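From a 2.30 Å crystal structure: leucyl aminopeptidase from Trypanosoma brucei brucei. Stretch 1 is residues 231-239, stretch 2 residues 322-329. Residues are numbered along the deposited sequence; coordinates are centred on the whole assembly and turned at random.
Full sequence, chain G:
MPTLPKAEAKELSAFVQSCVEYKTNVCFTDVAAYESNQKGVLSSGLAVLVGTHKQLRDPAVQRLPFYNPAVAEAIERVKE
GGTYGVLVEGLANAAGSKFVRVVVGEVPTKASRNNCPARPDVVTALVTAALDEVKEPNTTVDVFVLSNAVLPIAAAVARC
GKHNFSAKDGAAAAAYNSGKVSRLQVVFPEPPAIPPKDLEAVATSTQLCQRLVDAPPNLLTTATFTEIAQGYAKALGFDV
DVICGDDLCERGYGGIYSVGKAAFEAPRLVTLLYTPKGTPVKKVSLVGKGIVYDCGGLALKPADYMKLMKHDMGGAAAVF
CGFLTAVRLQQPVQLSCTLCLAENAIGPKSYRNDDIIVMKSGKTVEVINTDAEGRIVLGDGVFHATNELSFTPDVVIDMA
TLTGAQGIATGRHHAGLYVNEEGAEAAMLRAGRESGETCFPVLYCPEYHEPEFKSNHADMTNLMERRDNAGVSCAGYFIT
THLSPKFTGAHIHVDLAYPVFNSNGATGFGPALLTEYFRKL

Stretch 1 231-239: GYAKALGFD
Stretch 2, residues 322-329: GFLTAVRL

Two helical segments, 231-236 and 322-328, each begun earlier in the chain, run nearly parallel, their N-to-C directions 6° apart and their axes 11.7 Å apart at closest approach. In register, Tyr232 CA lies 8.1 Å from Leu324 CA and Leu236 CA 7.5 Å from Val327 CA. No direct hydrogen bond crosses; side-chain packing and two waters join the stretches, burying 383 Å², both sides summed. Phe323, Leu324, Tyr232 and Phe238 are buried; Val327, Leu236 and Arg328 are partly exposed.

Helical Gly322 stays clear of the contact. Phe323 (chi1 t, chi2 92°) points toward stretch 1, its flat ring allowing edge-to-face packing on Phe238: Phe323 CE2 is 3.7 Å from Phe238 CD1, with centroids 4.9 Å apart and planes at 86°. Phe238 follows Gly237, the first residue to leave helical phi/psi (74/35), a positive phi that favours glycine; Phe238 is extended (-104/167), with chi1 p and chi2 78°.

Leu324 (m, t) leaves its backbone sideways, but its branched end comes nearer to stretch 1. Leu324 CD1 sits over the face of the Tyr232 ring (m, chi2 -77°), 3.8 Å from its centroid, a CH-pi contact; Leu324 CD2 lies 3.9 Å from Tyr232 CB, 4.0 Å from Leu236 CD1 and 3.8 Å from Phe238 CE2. A leucine's forked end suits this pocket.

Thr325 points away, and Ala326 is out of reach. Compact Val327 (t) fits where the backbones come close: Val327 CG1 is 4.0 Å from Leu236 CB, and Val327 CG2 4.1 Å from Phe238 CD2.

Arg328 (m, t, t, chi4 164°) starts sideways, but its end comes nearer to stretch 1. Arginine pairs apolar methylenes, Arg328 CG lying 4.1 Å from CD1 of Leu236 (m, t), with a guanidinium able to donate to both waters. Arg328 NH2 lies at the Tyr232 ring edge, 3.6 Å from Tyr232 CE1. Arg328 NH1 donates to water 2 (3.0 Å), which donates to Tyr232 OH (2.6 Å); Arg328 NH2 donates to water 1 (2.9 Å), whose bond to Tyr232 OH is weak (3.5 Å). Leu329 does not touch stretch 1.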

# COMPACT_ATOMS: atom_id res chain seq x y z
N GLY G 231 5.30 -19.50 -41.48
CA GLY G 231 6.50 -19.34 -42.30
C GLY G 231 7.46 -20.52 -42.16
O GLY G 231 7.97 -21.07 -43.15
N TYR G 232 7.71 -20.91 -40.92
CA TYR G 232 8.58 -22.07 -40.65
C TYR G 232 7.93 -23.36 -41.17
O TYR G 232 8.60 -24.24 -41.69
CB TYR G 232 8.94 -22.17 -39.19
CG TYR G 232 10.13 -21.31 -38.85
CD1 TYR G 232 11.42 -21.71 -39.19
CD2 TYR G 232 9.97 -20.11 -38.15
CE1 TYR G 232 12.52 -20.91 -38.87
CE2 TYR G 232 11.07 -19.31 -37.84
CZ TYR G 232 12.35 -19.70 -38.21
OH TYR G 232 13.44 -18.94 -37.89
N ALA G 233 6.62 -23.44 -41.04
CA ALA G 233 5.89 -24.62 -41.57
C ALA G 233 6.06 -24.77 -43.08
O ALA G 233 6.32 -25.88 -43.56
CB ALA G 233 4.43 -24.54 -41.22
N LYS G 234 5.92 -23.68 -43.83
CA LYS G 234 6.14 -23.74 -45.31
C LYS G 234 7.58 -24.18 -45.58
O LYS G 234 7.83 -25.06 -46.39
CB LYS G 234 5.79 -22.43 -46.11
N ALA G 235 8.52 -23.55 -44.91
CA ALA G 235 9.95 -23.77 -45.19
C ALA G 235 10.42 -25.15 -44.87
O ALA G 235 11.18 -25.74 -45.63
CB ALA G 235 10.82 -22.76 -44.46
N LEU G 236 10.03 -25.66 -43.73
CA LEU G 236 10.54 -26.96 -43.24
C LEU G 236 9.60 -28.13 -43.50
O LEU G 236 9.93 -29.27 -43.25
CB LEU G 236 10.85 -26.88 -41.74
CG LEU G 236 11.99 -25.92 -41.40
CD1 LEU G 236 12.07 -25.72 -39.89
CD2 LEU G 236 13.33 -26.45 -41.91
N GLY G 237 8.40 -27.83 -43.98
CA GLY G 237 7.44 -28.87 -44.36
C GLY G 237 6.75 -29.60 -43.24
O GLY G 237 6.43 -30.79 -43.38
N PHE G 238 6.48 -28.92 -42.13
CA PHE G 238 5.63 -29.54 -41.08
C PHE G 238 4.23 -28.96 -41.13
O PHE G 238 3.97 -27.96 -41.77
CB PHE G 238 6.27 -29.47 -39.69
CG PHE G 238 6.56 -28.06 -39.21
CD1 PHE G 238 5.53 -27.24 -38.71
CD2 PHE G 238 7.86 -27.55 -39.26
CE1 PHE G 238 5.79 -25.95 -38.30
CE2 PHE G 238 8.12 -26.25 -38.84
CZ PHE G 238 7.09 -25.46 -38.35
N ASP G 239 3.33 -29.62 -40.43
CA ASP G 239 1.89 -29.25 -40.47
C ASP G 239 1.56 -28.16 -39.44
O ASP G 239 2.15 -28.09 -38.37
CB ASP G 239 0.98 -30.47 -40.27
CG ASP G 239 1.01 -31.41 -41.49
OD1 ASP G 239 1.03 -30.92 -42.65
OD2 ASP G 239 0.96 -32.64 -41.28
N GLY G 322 12.21 -25.44 -29.64
CA GLY G 322 12.60 -26.84 -29.37
C GLY G 322 12.04 -27.75 -30.46
O GLY G 322 12.70 -28.67 -30.94
N PHE G 323 10.80 -27.47 -30.83
CA PHE G 323 10.14 -28.12 -31.96
C PHE G 323 10.96 -27.91 -33.24
O PHE G 323 11.19 -28.85 -33.99
CB PHE G 323 8.74 -27.60 -32.14
CG PHE G 323 8.00 -28.21 -33.29
CD1 PHE G 323 7.21 -29.33 -33.10
CD2 PHE G 323 8.00 -27.60 -34.52
CE1 PHE G 323 6.45 -29.85 -34.14
CE2 PHE G 323 7.25 -28.11 -35.58
CZ PHE G 323 6.47 -29.24 -35.38
N LEU G 324 11.33 -26.67 -33.52
CA LEU G 324 12.11 -26.35 -34.75
C LEU G 324 13.41 -27.13 -34.78
O LEU G 324 13.79 -27.69 -35.81
CB LEU G 324 12.43 -24.88 -34.90
CG LEU G 324 11.24 -23.97 -35.20
CD1 LEU G 324 11.75 -22.54 -35.37
CD2 LEU G 324 10.46 -24.42 -36.43
N THR G 325 14.09 -27.21 -33.64
CA THR G 325 15.34 -27.94 -33.58
C THR G 325 15.11 -29.41 -33.90
O THR G 325 15.88 -30.02 -34.65
CB THR G 325 15.99 -27.82 -32.22
OG1 THR G 325 16.33 -26.45 -32.03
CG2 THR G 325 17.28 -28.66 -32.16
N ALA G 326 14.07 -29.99 -33.32
CA ALA G 326 13.74 -31.39 -33.56
C ALA G 326 13.49 -31.63 -35.07
O ALA G 326 13.89 -32.69 -35.59
CB ALA G 326 12.52 -31.81 -32.77
N VAL G 327 12.82 -30.68 -35.73
CA VAL G 327 12.53 -30.82 -37.17
C VAL G 327 13.82 -30.69 -37.97
O VAL G 327 14.14 -31.51 -38.84
CB VAL G 327 11.53 -29.79 -37.67
CG1 VAL G 327 11.40 -29.86 -39.19
CG2 VAL G 327 10.17 -30.05 -37.03
N ARG G 328 14.57 -29.67 -37.65
CA ARG G 328 15.82 -29.41 -38.38
C ARG G 328 16.86 -30.54 -38.22
O ARG G 328 17.53 -30.88 -39.19
CB ARG G 328 16.45 -28.09 -37.98
CG ARG G 328 15.79 -26.92 -38.65
CD ARG G 328 16.25 -25.61 -38.07
NE ARG G 328 16.00 -24.50 -39.00
CZ ARG G 328 16.00 -23.20 -38.67
NH1 ARG G 328 16.27 -22.81 -37.41
NH2 ARG G 328 15.74 -22.30 -39.60
N LEU G 329 16.98 -31.09 -37.03
CA LEU G 329 17.89 -32.23 -36.77
C LEU G 329 17.26 -33.60 -36.97
O LEU G 329 17.93 -34.61 -36.81
CB LEU G 329 18.45 -32.18 -35.36
CG LEU G 329 19.19 -30.88 -35.03
CD1 LEU G 329 19.83 -30.99 -33.66
CD2 LEU G 329 20.24 -30.54 -36.10
O HOH W 1 15.69 -19.49 -40.49
O HOH W 2 15.89 -19.81 -37.54